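PDB 4OIF: beta-galactosidase, which probably hydrolyses terminal non-reducing beta-D-galactose residues in beta-D-galactosides, as a zinc-binding member of glycoside hydrolase family 42. Local coordinates for residues A[522-535]-A[552-564]. Residues are numbered along the deposited sequence; the frame is centred on the assembly and turned at random.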
# COMPACT_ATOMS: atom_id res chain seq x y z
N ARG A 522 -28.05 -18.59 26.78
CA ARG A 522 -27.66 -18.58 28.19
C ARG A 522 -28.07 -19.89 28.84
O ARG A 522 -27.26 -20.54 29.52
CB ARG A 522 -28.29 -17.40 28.93
CG ARG A 522 -27.89 -17.38 30.42
CD ARG A 522 -28.64 -16.33 31.26
NE ARG A 522 -30.08 -16.58 31.31
CZ ARG A 522 -31.00 -15.74 30.85
NH1 ARG A 522 -30.63 -14.59 30.31
NH2 ARG A 522 -32.29 -16.05 30.91
N GLU A 523 -29.32 -20.27 28.62
CA GLU A 523 -29.86 -21.51 29.16
C GLU A 523 -29.07 -22.72 28.66
O GLU A 523 -28.67 -23.58 29.44
CB GLU A 523 -31.33 -21.66 28.79
CG GLU A 523 -32.30 -20.97 29.73
CD GLU A 523 -33.72 -20.95 29.18
OE1 GLU A 523 -33.98 -21.62 28.15
OE2 GLU A 523 -34.58 -20.25 29.76
N MET A 524 -28.87 -22.77 27.35
CA MET A 524 -28.17 -23.88 26.72
C MET A 524 -26.80 -24.10 27.33
O MET A 524 -26.47 -25.21 27.77
CB MET A 524 -28.03 -23.64 25.21
CG MET A 524 -29.33 -23.74 24.45
SD MET A 524 -29.24 -22.97 22.83
CE MET A 524 -27.95 -24.00 22.12
N PHE A 525 -25.99 -23.04 27.36
CA PHE A 525 -24.60 -23.14 27.76
C PHE A 525 -24.41 -22.99 29.27
O PHE A 525 -23.32 -23.23 29.79
CB PHE A 525 -23.77 -22.08 27.02
CG PHE A 525 -23.62 -22.35 25.55
CD1 PHE A 525 -22.57 -23.14 25.08
CD2 PHE A 525 -24.54 -21.83 24.64
CE1 PHE A 525 -22.44 -23.41 23.72
CE2 PHE A 525 -24.40 -22.09 23.28
CZ PHE A 525 -23.35 -22.88 22.82
N GLY A 526 -25.46 -22.59 29.98
CA GLY A 526 -25.37 -22.42 31.42
C GLY A 526 -24.35 -21.37 31.83
O GLY A 526 -23.77 -21.44 32.91
N MET A 527 -24.13 -20.40 30.96
CA MET A 527 -23.22 -19.30 31.22
C MET A 527 -23.56 -18.16 30.26
O MET A 527 -24.49 -18.27 29.46
CB MET A 527 -21.75 -19.73 31.08
CG MET A 527 -21.43 -20.59 29.86
SD MET A 527 -21.53 -19.73 28.27
CE MET A 527 -20.20 -18.54 28.36
N GLU A 528 -22.82 -17.05 30.35
CA GLU A 528 -22.90 -16.02 29.31
C GLU A 528 -21.60 -15.24 29.22
O GLU A 528 -20.87 -15.10 30.21
CB GLU A 528 -24.07 -15.07 29.55
CG GLU A 528 -24.09 -14.42 30.91
CD GLU A 528 -25.33 -13.56 31.11
OE1 GLU A 528 -25.68 -12.77 30.20
OE2 GLU A 528 -25.97 -13.68 32.18
N PRO A 529 -21.28 -14.74 28.02
CA PRO A 529 -20.10 -13.89 27.90
C PRO A 529 -20.44 -12.47 28.34
O PRO A 529 -21.53 -12.00 28.02
CB PRO A 529 -19.78 -13.95 26.40
CG PRO A 529 -21.11 -14.19 25.74
CD PRO A 529 -21.96 -14.96 26.72
N ILE A 530 -19.56 -11.79 29.06
CA ILE A 530 -19.87 -10.40 29.35
C ILE A 530 -18.85 -9.43 28.77
O ILE A 530 -19.12 -8.24 28.69
CB ILE A 530 -20.02 -10.15 30.86
CG1 ILE A 530 -18.70 -10.37 31.59
CG2 ILE A 530 -21.09 -11.06 31.44
CD1 ILE A 530 -18.83 -10.19 33.10
N GLU A 531 -17.69 -9.94 28.36
CA GLU A 531 -16.65 -9.07 27.80
C GLU A 531 -15.72 -9.79 26.85
O GLU A 531 -15.20 -10.86 27.16
CB GLU A 531 -15.81 -8.41 28.90
CG GLU A 531 -14.83 -7.39 28.32
CD GLU A 531 -14.02 -6.64 29.36
OE1 GLU A 531 -14.19 -6.90 30.57
OE2 GLU A 531 -13.22 -5.78 28.96
N THR A 532 -15.50 -9.17 25.70
CA THR A 532 -14.58 -9.69 24.71
C THR A 532 -13.29 -8.91 24.80
O THR A 532 -13.26 -7.71 24.51
CB THR A 532 -15.14 -9.60 23.28
OG1 THR A 532 -16.24 -10.51 23.13
CG2 THR A 532 -14.06 -9.99 22.28
N ASP A 533 -12.23 -9.57 25.22
CA ASP A 533 -10.94 -8.92 25.32
C ASP A 533 -10.17 -9.09 24.01
O ASP A 533 -9.85 -10.21 23.62
CB ASP A 533 -10.15 -9.51 26.48
CG ASP A 533 -8.98 -8.65 26.88
OD1 ASP A 533 -9.03 -7.41 26.68
OD2 ASP A 533 -8.01 -9.23 27.40
N THR A 534 -9.90 -7.98 23.33
CA THR A 534 -9.13 -8.01 22.08
C THR A 534 -7.67 -7.67 22.33
O THR A 534 -7.36 -6.62 22.89
CB THR A 534 -9.71 -7.05 21.04
OG1 THR A 534 -11.03 -7.46 20.67
CG2 THR A 534 -8.82 -7.04 19.80
N LEU A 535 -6.77 -8.55 21.90
CA LEU A 535 -5.36 -8.43 22.26
C LEU A 535 -4.46 -7.96 21.12
O LEU A 535 -4.77 -8.17 19.96
CB LEU A 535 -4.84 -9.77 22.78
CG LEU A 535 -5.69 -10.38 23.89
CD1 LEU A 535 -5.02 -11.63 24.42
CD2 LEU A 535 -5.90 -9.37 25.01
N LEU A 552 -2.91 -18.77 24.93
CA LEU A 552 -3.98 -17.98 24.34
C LEU A 552 -3.42 -16.80 23.57
O LEU A 552 -2.48 -16.13 24.02
CB LEU A 552 -4.95 -17.47 25.42
CG LEU A 552 -6.14 -16.62 24.97
CD1 LEU A 552 -7.30 -16.84 25.93
CD2 LEU A 552 -5.82 -15.13 24.86
N LYS A 553 -4.03 -16.54 22.41
CA LYS A 553 -3.75 -15.35 21.61
C LYS A 553 -5.03 -14.70 21.09
O LYS A 553 -6.07 -15.36 20.98
CB LYS A 553 -2.83 -15.71 20.43
CG LYS A 553 -1.47 -16.21 20.86
CD LYS A 553 -0.47 -16.23 19.73
CE LYS A 553 -0.82 -17.24 18.66
NZ LYS A 553 0.20 -17.21 17.57
N ASP A 554 -4.94 -13.40 20.79
CA ASP A 554 -5.95 -12.65 20.01
C ASP A 554 -7.23 -12.29 20.76
O ASP A 554 -7.62 -11.13 20.78
CB ASP A 554 -6.33 -13.41 18.74
CG ASP A 554 -5.15 -13.63 17.81
OD1 ASP A 554 -4.15 -12.89 17.92
OD2 ASP A 554 -5.23 -14.55 16.96
N TYR A 555 -7.91 -13.29 21.33
CA TYR A 555 -9.19 -13.04 22.00
C TYR A 555 -9.38 -13.84 23.28
O TYR A 555 -9.05 -15.02 23.35
CB TYR A 555 -10.35 -13.34 21.05
CG TYR A 555 -10.34 -12.47 19.82
CD1 TYR A 555 -10.77 -11.16 19.87
CD2 TYR A 555 -9.89 -12.97 18.60
CE1 TYR A 555 -10.76 -10.35 18.76
CE2 TYR A 555 -9.87 -12.16 17.48
CZ TYR A 555 -10.31 -10.85 17.57
OH TYR A 555 -10.30 -10.03 16.47
N ALA A 556 -9.93 -13.17 24.28
CA ALA A 556 -10.38 -13.83 25.48
C ALA A 556 -11.80 -13.39 25.76
O ALA A 556 -12.23 -12.33 25.32
CB ALA A 556 -9.48 -13.50 26.66
N THR A 557 -12.55 -14.22 26.47
CA THR A 557 -13.90 -13.82 26.85
C THR A 557 -14.09 -13.92 28.35
O THR A 557 -13.88 -14.97 28.94
CB THR A 557 -14.96 -14.69 26.15
OG1 THR A 557 -14.69 -14.76 24.74
CG2 THR A 557 -16.35 -14.09 26.37
N VAL A 558 -14.50 -12.82 28.99
CA VAL A 558 -14.85 -12.89 30.40
C VAL A 558 -16.22 -13.56 30.50
O VAL A 558 -17.15 -13.21 29.76
CB VAL A 558 -14.86 -11.50 31.07
CG1 VAL A 558 -15.29 -11.62 32.53
CG2 VAL A 558 -13.48 -10.85 30.99
N ILE A 559 -16.36 -14.53 31.40
CA ILE A 559 -17.56 -15.36 31.45
C ILE A 559 -18.27 -15.38 32.82
O ILE A 559 -17.64 -15.55 33.86
CB ILE A 559 -17.21 -16.81 31.06
CG1 ILE A 559 -16.88 -16.88 29.57
CG2 ILE A 559 -18.34 -17.77 31.43
CD1 ILE A 559 -16.06 -18.11 29.20
N LYS A 560 -19.58 -15.22 32.78
CA LYS A 560 -20.43 -15.37 33.96
C LYS A 560 -21.07 -16.77 34.01
O LYS A 560 -21.82 -17.14 33.10
CB LYS A 560 -21.51 -14.29 33.95
CG LYS A 560 -22.47 -14.29 35.13
CD LYS A 560 -23.60 -13.30 34.87
CE LYS A 560 -24.32 -12.87 36.13
NZ LYS A 560 -25.23 -11.73 35.83
N ILE A 561 -20.78 -17.53 35.06
CA ILE A 561 -21.28 -18.91 35.18
C ILE A 561 -22.67 -19.01 35.80
O ILE A 561 -22.98 -18.33 36.77
CB ILE A 561 -20.32 -19.77 36.04
CG1 ILE A 561 -18.96 -19.88 35.38
CG2 ILE A 561 -20.91 -21.16 36.29
CD1 ILE A 561 -19.02 -20.39 33.98
N HIS A 562 -23.49 -19.88 35.23
CA HIS A 562 -24.77 -20.23 35.82
C HIS A 562 -24.80 -21.71 36.20
O HIS A 562 -24.21 -22.09 37.21
CB HIS A 562 -25.90 -19.90 34.84
CG HIS A 562 -25.99 -18.44 34.52
ND1 HIS A 562 -26.21 -17.48 35.49
CD2 HIS A 562 -25.87 -17.78 33.35
CE1 HIS A 562 -26.23 -16.29 34.92
NE2 HIS A 562 -26.03 -16.44 33.62
N ALA A 563 -25.45 -22.54 35.39
CA ALA A 563 -25.50 -23.97 35.64
C ALA A 563 -24.24 -24.72 35.18
O ALA A 563 -23.99 -25.86 35.59
CB ALA A 563 -26.72 -24.57 34.97
N ALA A 564 -23.43 -24.07 34.35
CA ALA A 564 -22.34 -24.76 33.66
C ALA A 564 -21.19 -25.17 34.57
O ALA A 564 -20.97 -24.59 35.63
CB ALA A 564 -21.81 -23.88 32.53
O HOH W 1 -16.38 -13.56 23.10
O HOH W 2 -6.65 -9.75 18.41
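G526 O takes two backbone N-H groups, H562 N at 2.8 Å and A564 N at 3.0 Å, which reach it from opposite faces of its carbonyl plane. This grip closes one end of a two-stranded antiparallel sheet, 527-534 with 555-561, in the trimerisation domain. G526 follows helix 519-525 and has positive phi (61°); a CB there would clash with A564 N. A beta bulge at I530 shifts the register by one residue: I530 N donates to V558 O, while V558 N donates to E531 O. E528 and K560 form a hydrogen-bonded pair, and their side chains run alongside each other. CG of E528 sits between its backbone N and carbonyl carbon (chi1 55°), and the extended chain beyond it brings OE2 to H562 NE2 at 3.1 Å. The donor comes to the anti side of OE2, 27° out of the carboxylate plane, while OE2 lies almost in the imidazole plane. OE1 forms a salt bridge with R382 of the second subunit. An alanine in place of E528 would probably leave that arginine without its countercharge and H562 NE2 without its acceptor. CG and CD of R522 pack against the same ring. E531 and D533, on the same sheet face as E528, make salt bridges with R386 and R338 of the second subunit, which places this face at the trimer interface. D533 OD2 also hydrogen-bonds to Y575 OH. On the other face, M527 folds back at chi2 and chi3, and its CE lies 3.7 Å from I559 CG2. Farther along, P529 CB meets T557 CG2 at 3.4 Å. T557 OG1 hydrogen-bonds to G595 O, and one water joins it to T532 OG1, donating to T557 OG1 at 2.6 Å.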